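Local coordinates for protein DNA replication factor Cdt1 (Mus musculus, PDB 3A4C) that licenses DNA replication by working with CDC6 and the origin recognition complex to load the MCM complex onto DNA, and is also required for mitosis, at residues E65-L73 with K83-L93; R8-A19 with M56-L66. All coordinates share one frame; numbering follows the deposited sequence.

Contact 1 (E65-L73 with K83-L93)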
loop_
_atom_site.group_PDB
_atom_site.type_symbol
_atom_site.label_atom_id
_atom_site.label_comp_id
_atom_site.label_asym_id
_atom_site.label_seq_id
_atom_site.Cartn_x
_atom_site.Cartn_y
_atom_site.Cartn_z
ATOM N N GLU A 65 -6.696 2.938 -2.424
ATOM C CA GLU A 65 -7.497 4.021 -2.978
ATOM C C GLU A 65 -6.892 4.574 -4.266
ATOM O O GLU A 65 -7.616 4.935 -5.195
ATOM C CB GLU A 65 -7.647 5.133 -1.939
ATOM C CG GLU A 65 -8.649 4.746 -0.857
ATOM C CD GLU A 65 -8.513 5.560 0.395
ATOM O OE1 GLU A 65 -7.598 6.415 0.473
ATOM O OE2 GLU A 65 -9.330 5.337 1.310
ATOM N N LEU A 66 -5.562 4.627 -4.323
ATOM C CA LEU A 66 -4.879 5.146 -5.507
ATOM C C LEU A 66 -4.809 4.121 -6.632
ATOM O O LEU A 66 -4.870 4.484 -7.806
ATOM C CB LEU A 66 -3.471 5.641 -5.166
ATOM C CG LEU A 66 -3.367 7.133 -4.840
ATOM C CD1 LEU A 66 -4.058 7.424 -3.540
ATOM C CD2 LEU A 66 -1.920 7.587 -4.778
ATOM N N LEU A 67 -4.677 2.847 -6.270
ATOM C CA LEU A 67 -4.478 1.788 -7.258
ATOM C C LEU A 67 -5.481 0.650 -7.060
ATOM O O LEU A 67 -5.092 -0.491 -6.808
ATOM C CB LEU A 67 -3.053 1.239 -7.160
ATOM C CG LEU A 67 -1.916 2.251 -7.323
ATOM C CD1 LEU A 67 -0.592 1.657 -6.880
ATOM C CD2 LEU A 67 -1.828 2.734 -8.760
ATOM N N PRO A 68 -6.779 0.956 -7.191
ATOM C CA PRO A 68 -7.832 -0.018 -6.889
ATOM C C PRO A 68 -7.826 -1.234 -7.820
ATOM O O PRO A 68 -8.332 -2.287 -7.435
ATOM C CB PRO A 68 -9.115 0.796 -7.098
ATOM C CG PRO A 68 -8.711 1.840 -8.097
ATOM C CD PRO A 68 -7.352 2.249 -7.605
ATOM N N ASP A 69 -7.277 -1.096 -9.020
ATOM C CA ASP A 69 -7.199 -2.223 -9.946
ATOM C C ASP A 69 -6.087 -3.199 -9.564
ATOM O O ASP A 69 -6.051 -4.336 -10.035
ATOM C CB ASP A 69 -7.003 -1.731 -11.377
ATOM C CG ASP A 69 -8.254 -1.094 -11.946
ATOM O OD1 ASP A 69 -9.341 -1.286 -11.354
ATOM O OD2 ASP A 69 -8.151 -0.403 -12.981
ATOM N N TRP A 70 -5.176 -2.751 -8.710
ATOM C CA TRP A 70 -4.087 -3.603 -8.258
ATOM C C TRP A 70 -4.402 -4.188 -6.893
ATOM O O TRP A 70 -4.328 -5.396 -6.690
ATOM C CB TRP A 70 -2.791 -2.795 -8.173
ATOM C CG TRP A 70 -1.617 -3.574 -7.683
ATOM C CD1 TRP A 70 -1.220 -4.806 -8.100
ATOM C CD2 TRP A 70 -0.659 -3.155 -6.698
ATOM N NE1 TRP A 70 -0.078 -5.189 -7.431
ATOM C CE2 TRP A 70 0.287 -4.189 -6.569
ATOM C CE3 TRP A 70 -0.514 -2.005 -5.915
ATOM C CZ2 TRP A 70 1.364 -4.111 -5.685
ATOM C CZ3 TRP A 70 0.561 -1.927 -5.038
ATOM C CH2 TRP A 70 1.483 -2.973 -4.932
ATOM N N LEU A 71 -4.757 -3.312 -5.961
ATOM C CA LEU A 71 -4.896 -3.677 -4.557
ATOM C C LEU A 71 -6.352 -3.664 -4.120
ATOM O O LEU A 71 -6.994 -2.615 -4.119
ATOM C CB LEU A 71 -4.091 -2.694 -3.702
ATOM C CG LEU A 71 -3.922 -2.959 -2.208
ATOM C CD1 LEU A 71 -3.419 -4.349 -1.970
ATOM C CD2 LEU A 71 -2.939 -1.952 -1.634
ATOM N N SER A 72 -6.859 -4.834 -3.738
ATOM C CA SER A 72 -8.246 -4.985 -3.326
ATOM C C SER A 72 -8.311 -5.343 -1.837
ATOM O O SER A 72 -7.452 -6.060 -1.330
ATOM C CB SER A 72 -8.898 -6.093 -4.164
ATOM O OG SER A 72 -10.272 -5.832 -4.378
ATOM N N LEU A 73 -9.321 -4.829 -1.143
ATOM C CA LEU A 73 -9.548 -5.153 0.263
ATOM C C LEU A 73 -10.920 -5.786 0.392
ATOM O O LEU A 73 -11.890 -5.273 -0.161
ATOM C CB LEU A 73 -9.513 -3.888 1.105
ATOM C CG LEU A 73 -8.245 -3.054 0.980
ATOM C CD1 LEU A 73 -8.446 -1.714 1.657
ATOM C CD2 LEU A 73 -7.102 -3.812 1.618
ATOM N N LYS A 83 -5.523 -8.460 -1.307
ATOM C CA LYS A 83 -5.260 -9.278 -2.472
ATOM C C LYS A 83 -4.647 -8.407 -3.556
ATOM O O LYS A 83 -5.103 -7.290 -3.792
ATOM C CB LYS A 83 -6.569 -9.914 -2.957
ATOM C CG LYS A 83 -6.407 -10.928 -4.077
ATOM C CD LYS A 83 -7.479 -12.023 -4.000
ATOM C CE LYS A 83 -8.891 -11.477 -4.205
ATOM N NZ LYS A 83 -9.925 -12.574 -4.236
ATOM N N LEU A 84 -3.605 -8.911 -4.204
ATOM C CA LEU A 84 -2.990 -8.197 -5.313
ATOM C C LEU A 84 -3.395 -8.842 -6.628
ATOM O O LEU A 84 -3.459 -10.068 -6.734
ATOM C CB LEU A 84 -1.468 -8.215 -5.190
ATOM C CG LEU A 84 -0.845 -7.413 -4.049
ATOM C CD1 LEU A 84 0.677 -7.461 -4.139
ATOM C CD2 LEU A 84 -1.321 -5.983 -4.102
ATOM N N ASP A 85 -3.677 -8.020 -7.628
ATOM C CA ASP A 85 -3.852 -8.531 -8.977
ATOM C C ASP A 85 -2.466 -8.709 -9.580
ATOM O O ASP A 85 -1.839 -7.742 -10.002
ATOM C CB ASP A 85 -4.685 -7.568 -9.817
ATOM C CG ASP A 85 -5.041 -8.141 -11.178
ATOM O OD1 ASP A 85 -4.184 -8.824 -11.773
ATOM O OD2 ASP A 85 -6.171 -7.908 -11.654
ATOM N N LYS A 86 -1.975 -9.942 -9.603
ATOM C CA LYS A 86 -0.612 -10.185 -10.071
ATOM C C LYS A 86 -0.474 -10.089 -11.593
ATOM O O LYS A 86 0.618 -10.257 -12.133
ATOM C CB LYS A 86 -0.071 -11.520 -9.546
ATOM C CG LYS A 86 0.572 -11.421 -8.163
ATOM C CD LYS A 86 1.404 -12.662 -7.839
ATOM C CE LYS A 86 2.137 -12.527 -6.505
ATOM N NZ LYS A 86 2.995 -13.719 -6.222
ATOM N N ALA A 87 -1.578 -9.798 -12.275
ATOM C CA ALA A 87 -1.555 -9.600 -13.724
ATOM C C ALA A 87 -1.113 -8.182 -14.109
ATOM O O ALA A 87 -1.203 -7.790 -15.273
ATOM C CB ALA A 87 -2.915 -9.909 -14.322
ATOM N N VAL A 88 -0.647 -7.413 -13.129
ATOM C CA VAL A 88 -0.120 -6.081 -13.408
ATOM C C VAL A 88 1.321 -5.943 -12.919
ATOM O O VAL A 88 1.665 -6.429 -11.841
ATOM C CB VAL A 88 -1.003 -4.978 -12.796
ATOM C CG1 VAL A 88 -2.353 -4.931 -13.499
ATOM C CG2 VAL A 88 -1.187 -5.209 -11.316
ATOM N N ASP A 89 2.154 -5.283 -13.721
ATOM C CA ASP A 89 3.580 -5.109 -13.419
ATOM C C ASP A 89 3.813 -3.956 -12.443
ATOM O O ASP A 89 3.143 -2.929 -12.523
ATOM C CB ASP A 89 4.360 -4.850 -14.714
ATOM C CG ASP A 89 5.870 -4.946 -14.526
ATOM O OD1 ASP A 89 6.609 -4.640 -15.489
ATOM O OD2 ASP A 89 6.321 -5.326 -13.422
ATOM N N LEU A 90 4.764 -4.125 -11.527
ATOM C CA LEU A 90 5.092 -3.066 -10.573
ATOM C C LEU A 90 5.653 -1.856 -11.311
ATOM O O LEU A 90 5.704 -0.754 -10.771
ATOM C CB LEU A 90 6.080 -3.563 -9.505
ATOM C CG LEU A 90 6.363 -2.689 -8.271
ATOM C CD1 LEU A 90 5.104 -2.390 -7.450
ATOM C CD2 LEU A 90 7.403 -3.354 -7.398
ATOM N N ALA A 91 6.063 -2.063 -12.558
ATOM C CA ALA A 91 6.573 -0.966 -13.370
ATOM C C ALA A 91 5.420 -0.097 -13.849
ATOM O O ALA A 91 5.468 1.128 -13.749
ATOM C CB ALA A 91 7.362 -1.497 -14.547
ATOM N N GLY A 92 4.387 -0.740 -14.383
ATOM C CA GLY A 92 3.203 -0.028 -14.829
ATOM C C GLY A 92 2.493 0.658 -13.674
ATOM O O GLY A 92 2.086 1.822 -13.785
ATOM N N LEU A 93 2.342 -0.068 -12.568
ATOM C CA LEU A 93 1.722 0.467 -11.356
ATOM C C LEU A 93 2.460 1.682 -10.859
ATOM O O LEU A 93 1.856 2.655 -10.420
ATOM C CB LEU A 93 1.772 -0.557 -10.230
ATOM C CG LEU A 93 0.760 -1.683 -10.149
ATOM C CD1 LEU A 93 0.459 -2.236 -11.520
ATOM C CD2 LEU A 93 1.339 -2.761 -9.244
HETATM O O HOH W 1 -7.943 -6.143 -10.327
#
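Leu71 faces Leu84 in a non-hydrogen-bonded antiparallel pair and Ser72 faces Lys83 in a hydrogen-bonded one, so the two strands run side by side until the chain leaves them at Trp70 and Asp85. Ser72 N reaches Lys83 O at 3.0 Å, and Lys83 N returns a bond to Ser72 O. Two residues along, past Leu71 and Leu84, Asp85 N donates to Trp70 O at 2.9 Å. Beyond it a water gives one hydrogen to Asp69 O and the other to Asp85 OD2, while OD1 of the same carboxylate accepts from Ala87 N, an Asx turn that opens the Asp85–Val88 type I turn.

The indole of Trp70 lies between Leu84 and Leu93. Its CG lies anti to the backbone N (chi1 179°), which carries the ring alongside Leu84 and pointing the same way. Leu84 CD2 lies over one face, 3.7 Å from the centroid of the five-membered ring and offset toward the rim, a CH-pi contact. Leu93 CD2 lies over the opposite face, its side chain crossing the indole at about a right angle. Val88 CG2 comes obliquely to Trp70 CD1, at neither face nor edge. Leu84 CD2 also touches Leu71 CD1 at 3.4 Å, tight for two methyl carbons.

Around this core, Leu71 rests on Leu63 and Ala64 of helix 53-66, and Leu84 reaches Phe26 of helix 3-27. The contact thus ties the open end of hairpin 71-84 to the start of helix 90-104.

Contact 2 (R8-A19 with M56-L66)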
loop_
_atom_site.group_PDB
_atom_site.type_symbol
_atom_site.label_atom_id
_atom_site.label_comp_id
_atom_site.label_asym_id
_atom_site.label_seq_id
_atom_site.Cartn_x
_atom_site.Cartn_y
_atom_site.Cartn_z
ATOM N N ARG A 8 -0.837 14.192 4.280
ATOM C CA ARG A 8 -1.084 13.415 3.073
ATOM C C ARG A 8 0.145 13.380 2.163
ATOM O O ARG A 8 0.512 12.330 1.642
ATOM C CB ARG A 8 -2.286 13.939 2.282
ATOM C CG ARG A 8 -2.617 13.030 1.087
ATOM C CD ARG A 8 -3.850 13.486 0.326
ATOM N NE ARG A 8 -4.092 12.678 -0.872
ATOM C CZ ARG A 8 -4.604 11.452 -0.858
ATOM N NH1 ARG A 8 -4.912 10.867 0.296
ATOM N NH2 ARG A 8 -4.804 10.810 -1.998
ATOM N N LEU A 9 0.768 14.532 1.955
ATOM C CA LEU A 9 1.956 14.584 1.114
ATOM C C LEU A 9 3.065 13.698 1.698
ATOM O O LEU A 9 3.768 13.017 0.962
ATOM C CB LEU A 9 2.442 16.027 0.957
ATOM C CG LEU A 9 3.475 16.249 -0.143
ATOM C CD1 LEU A 9 2.901 15.870 -1.495
ATOM C CD2 LEU A 9 3.944 17.695 -0.143
ATOM N N GLN A 10 3.216 13.714 3.020
ATOM C CA GLN A 10 4.159 12.823 3.703
ATOM C C GLN A 10 3.887 11.357 3.370
ATOM O O GLN A 10 4.796 10.595 3.050
ATOM C CB GLN A 10 4.087 13.013 5.222
ATOM C CG GLN A 10 4.739 14.307 5.715
ATOM C CD GLN A 10 4.646 14.489 7.221
ATOM O OE1 GLN A 10 4.220 13.588 7.947
ATOM N NE2 GLN A 10 5.050 15.664 7.698
ATOM N N ARG A 11 2.623 10.966 3.457
ATOM C CA ARG A 11 2.227 9.585 3.202
ATOM C C ARG A 11 2.428 9.222 1.746
ATOM O O ARG A 11 2.949 8.156 1.432
ATOM C CB ARG A 11 0.761 9.388 3.594
ATOM C CG ARG A 11 0.528 9.494 5.098
ATOM C CD ARG A 11 -0.945 9.447 5.447
ATOM N NE ARG A 11 -1.157 9.240 6.882
ATOM C CZ ARG A 11 -2.219 9.680 7.553
ATOM N NH1 ARG A 11 -3.167 10.374 6.931
ATOM N NH2 ARG A 11 -2.331 9.443 8.850
ATOM N N LEU A 12 2.015 10.115 0.850
ATOM C CA LEU A 12 2.119 9.852 -0.585
ATOM C C LEU A 12 3.571 9.655 -1.015
ATOM O O LEU A 12 3.872 8.881 -1.931
ATOM C CB LEU A 12 1.475 10.985 -1.390
ATOM C CG LEU A 12 -0.051 11.116 -1.292
ATOM C CD1 LEU A 12 -0.544 12.281 -2.145
ATOM C CD2 LEU A 12 -0.723 9.830 -1.717
ATOM N N GLU A 13 4.477 10.351 -0.347
ATOM C CA GLU A 13 5.886 10.230 -0.682
ATOM C C GLU A 13 6.452 8.851 -0.340
ATOM O O GLU A 13 7.428 8.411 -0.945
ATOM C CB GLU A 13 6.691 11.359 -0.040
ATOM C CG GLU A 13 6.555 12.668 -0.822
ATOM C CD GLU A 13 7.121 13.873 -0.091
ATOM O OE1 GLU A 13 7.447 13.750 1.112
ATOM O OE2 GLU A 13 7.235 14.947 -0.721
ATOM N N ARG A 14 5.821 8.161 0.601
ATOM C CA ARG A 14 6.285 6.834 1.002
ATOM C C ARG A 14 5.777 5.724 0.094
ATOM O O ARG A 14 6.297 4.610 0.124
ATOM C CB ARG A 14 5.840 6.519 2.430
ATOM C CG ARG A 14 6.320 7.496 3.478
ATOM C CD ARG A 14 6.023 6.991 4.878
ATOM N NE ARG A 14 6.461 7.952 5.887
ATOM C CZ ARG A 14 5.664 8.842 6.469
ATOM N NH1 ARG A 14 6.155 9.683 7.372
ATOM N NH2 ARG A 14 4.377 8.893 6.155
ATOM N N LEU A 15 4.735 6.004 -0.681
ATOM C CA LEU A 15 3.993 4.931 -1.346
ATOM C C LEU A 15 4.764 4.133 -2.403
ATOM O O LEU A 15 4.602 2.915 -2.496
ATOM C CB LEU A 15 2.672 5.454 -1.914
ATOM C CG LEU A 15 1.691 5.893 -0.822
ATOM C CD1 LEU A 15 0.321 6.152 -1.420
ATOM C CD2 LEU A 15 1.626 4.838 0.276
ATOM N N PRO A 16 5.587 4.809 -3.219
ATOM C CA PRO A 16 6.292 4.006 -4.224
ATOM C C PRO A 16 7.150 2.923 -3.566
ATOM O O PRO A 16 7.124 1.771 -3.999
ATOM C CB PRO A 16 7.157 5.038 -4.951
ATOM C CG PRO A 16 6.369 6.330 -4.815
ATOM C CD PRO A 16 5.784 6.258 -3.418
ATOM N N GLU A 17 7.883 3.282 -2.517
ATOM C CA GLU A 17 8.710 2.295 -1.824
ATOM C C GLU A 17 7.874 1.269 -1.088
ATOM O O GLU A 17 8.186 0.081 -1.119
ATOM C CB GLU A 17 9.702 2.966 -0.869
ATOM C CG GLU A 17 10.892 3.569 -1.613
ATOM C CD GLU A 17 11.950 4.128 -0.690
ATOM O OE1 GLU A 17 11.667 4.267 0.520
ATOM O OE2 GLU A 17 13.071 4.421 -1.177
ATOM N N LEU A 18 6.816 1.727 -0.419
ATOM C CA LEU A 18 5.904 0.815 0.268
ATOM C C LEU A 18 5.232 -0.167 -0.691
ATOM O O LEU A 18 4.979 -1.316 -0.336
ATOM C CB LEU A 18 4.854 1.597 1.059
ATOM C CG LEU A 18 5.054 1.736 2.573
ATOM C CD1 LEU A 18 6.486 1.527 3.010
ATOM C CD2 LEU A 18 4.494 3.059 3.121
ATOM N N ALA A 19 4.937 0.281 -1.904
ATOM C CA ALA A 19 4.335 -0.605 -2.890
ATOM C C ALA A 19 5.279 -1.746 -3.241
ATOM O O ALA A 19 4.846 -2.870 -3.467
ATOM C CB ALA A 19 3.951 0.165 -4.131
ATOM N N MET A 56 1.094 1.935 9.093
ATOM C CA MET A 56 1.257 1.169 7.860
ATOM C C MET A 56 -0.111 0.856 7.244
ATOM O O MET A 56 -0.302 0.983 6.032
ATOM C CB MET A 56 2.046 -0.117 8.133
ATOM C CG MET A 56 2.418 -0.915 6.890
ATOM S SD MET A 56 3.463 0.008 5.738
ATOM C CE MET A 56 5.039 -0.008 6.602
ATOM N N GLU A 57 -1.070 0.460 8.073
ATOM C CA GLU A 57 -2.408 0.179 7.558
ATOM C C GLU A 57 -2.949 1.390 6.824
ATOM O O GLU A 57 -3.538 1.268 5.758
ATOM C CB GLU A 57 -3.384 -0.210 8.671
ATOM C CG GLU A 57 -4.793 -0.455 8.139
ATOM C CD GLU A 57 -5.738 -1.001 9.186
ATOM O OE1 GLU A 57 -6.410 -2.015 8.909
ATOM O OE2 GLU A 57 -5.809 -0.417 10.281
ATOM N N LYS A 58 -2.751 2.564 7.406
ATOM C CA LYS A 58 -3.213 3.795 6.782
ATOM C C LYS A 58 -2.607 3.977 5.385
ATOM O O LYS A 58 -3.301 4.369 4.452
ATOM C CB LYS A 58 -2.886 4.993 7.671
ATOM C CG LYS A 58 -3.763 5.103 8.920
ATOM C CD LYS A 58 -3.310 6.281 9.778
ATOM C CE LYS A 58 -3.986 6.279 11.141
ATOM N NZ LYS A 58 -5.462 6.404 11.008
ATOM N N HIS A 59 -1.320 3.678 5.241
ATOM C CA HIS A 59 -0.656 3.802 3.938
ATOM C C HIS A 59 -1.146 2.777 2.933
ATOM O O HIS A 59 -1.232 3.063 1.739
ATOM C CB HIS A 59 0.861 3.689 4.082
ATOM C CG HIS A 59 1.484 4.875 4.738
ATOM N ND1 HIS A 59 1.312 5.157 6.076
ATOM C CD2 HIS A 59 2.261 5.865 4.238
ATOM C CE1 HIS A 59 1.964 6.267 6.374
ATOM N NE2 HIS A 59 2.546 6.716 5.276
ATOM N N LEU A 60 -1.412 1.568 3.408
ATOM C CA LEU A 60 -1.923 0.513 2.540
ATOM C C LEU A 60 -3.295 0.881 2.018
ATOM O O LEU A 60 -3.624 0.589 0.877
ATOM C CB LEU A 60 -2.030 -0.812 3.295
ATOM C CG LEU A 60 -0.828 -1.753 3.227
ATOM C CD1 LEU A 60 0.412 -1.011 3.637
ATOM C CD2 LEU A 60 -1.056 -2.955 4.119
ATOM N N VAL A 61 -4.107 1.492 2.877
ATOM C CA VAL A 61 -5.429 1.939 2.463
ATOM C C VAL A 61 -5.315 3.039 1.412
ATOM O O VAL A 61 -6.063 3.051 0.437
ATOM C CB VAL A 61 -6.258 2.430 3.656
ATOM C CG1 VAL A 61 -7.465 3.221 3.168
ATOM C CG2 VAL A 61 -6.710 1.240 4.511
ATOM N N LEU A 62 -4.377 3.963 1.602
ATOM C CA LEU A 62 -4.124 4.986 0.582
ATOM C C LEU A 62 -3.760 4.337 -0.748
ATOM O O LEU A 62 -4.227 4.750 -1.802
ATOM C CB LEU A 62 -2.995 5.917 1.017
ATOM C CG LEU A 62 -3.265 6.870 2.176
ATOM C CD1 LEU A 62 -2.129 7.910 2.246
ATOM C CD2 LEU A 62 -4.599 7.559 1.989
ATOM N N LEU A 63 -2.924 3.309 -0.690
ATOM C CA LEU A 63 -2.502 2.590 -1.889
ATOM C C LEU A 63 -3.697 1.914 -2.566
ATOM O O LEU A 63 -3.810 1.888 -3.799
ATOM C CB LEU A 63 -1.474 1.539 -1.472
ATOM C CG LEU A 63 -0.252 1.162 -2.299
ATOM C CD1 LEU A 63 0.333 2.341 -3.094
ATOM C CD2 LEU A 63 0.776 0.555 -1.340
ATOM N N ALA A 64 -4.588 1.354 -1.753
ATOM C CA ALA A 64 -5.795 0.703 -2.266
ATOM C C ALA A 64 -6.709 1.714 -2.937
ATOM O O ALA A 64 -7.413 1.394 -3.893
ATOM C CB ALA A 64 -6.540 -0.031 -1.138
ATOM N N GLU A 65 -6.696 2.938 -2.424
ATOM C CA GLU A 65 -7.497 4.021 -2.978
ATOM C C GLU A 65 -6.892 4.574 -4.266
ATOM O O GLU A 65 -7.616 4.935 -5.195
ATOM C CB GLU A 65 -7.647 5.133 -1.939
ATOM C CG GLU A 65 -8.649 4.746 -0.857
ATOM C CD GLU A 65 -8.513 5.560 0.395
ATOM O OE1 GLU A 65 -7.598 6.415 0.473
ATOM O OE2 GLU A 65 -9.330 5.337 1.310
ATOM N N LEU A 66 -5.562 4.627 -4.323
ATOM C CA LEU A 66 -4.879 5.146 -5.507
ATOM C C LEU A 66 -4.809 4.121 -6.632
ATOM O O LEU A 66 -4.870 4.484 -7.806
ATOM C CB LEU A 66 -3.471 5.641 -5.166
ATOM C CG LEU A 66 -3.367 7.133 -4.840
ATOM C CD1 LEU A 66 -4.058 7.424 -3.540
ATOM C CD2 LEU A 66 -1.920 7.587 -4.778
#
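His59 and Leu15 each plug a hole in the opposite helix. The His59 side chain sits among Arg11, Arg14, Leu15 and Leu18, and Leu15 among His59, Leu62, Leu63 and Leu66, a reciprocal knobs-into-holes arrangement. Arg14 NH2 donates to His59 NE2 at 3.0 Å, close to the imidazole plane but tilted 23° out of the guanidinium plane; the N-H points somewhat off line, at 141°. Arg11 crosses the histidine at about a right angle, its CG 3.4 Å from His59 NE2, and Leu18 CD2 comes obliquely to CD2 of the ring. Leu15 divides its two methyls: CD2 turns to the His59 backbone oxygen and CB, CD1 to Leu62 CB at 4.1 Å.

Further out, Leu62 CD1 lies against Arg11 CB at 3.5 Å, and Leu18 CG meets Met56 SD at 3.9 Å. At the other end Arg8, stretched out from CG to NE, lays its guanidinium obliquely by the methyls of Leu62 and Leu66.

Outer partners set these groups in place. His59 ND1 donates to Glu55 O one turn back on its own helix, so both ring nitrogens are engaged and the rotation of the ring is fixed. Arg8 forms a salt bridge with Glu104 of helix 90-104, which also packs Leu97 against Leu15 and Leu66. The axes of segments 8-19 and 56-66 pass 10.0 Å apart at a crossing angle of -80°. This C-terminal domain of Cdt1 has the winged helix fold, a helix-turn-helix bundle beside a small antiparallel sheet whose hairpin is the wing; the contact joins helices 3-27 and 53-66 of that bundle.

Helix 53-66 serves both contacts: its flank packs on helix 3-27 in contact 2, and its C-terminal end leads into the turn and strand of contact 1. The centre of contact 2 lies about 5 Å from the centre of the chain, that of contact 1 about 9 Å, although each is only partly buried. Contact 1 relies on backbone bonds between strands and an indole held between leucines; contact 2 rests mainly on side-chain packing round buried His59 and Leu15, with one hydrogen bond from Arg14 and the arginines partly exposed. The two meet directly: Leu71 CD2 approaches Leu60 O at 3.6 Å, and Trp70 CH2 approaches Ala19 O at 3.7 Å, joining the helices to the hairpin and the loop that leads into it.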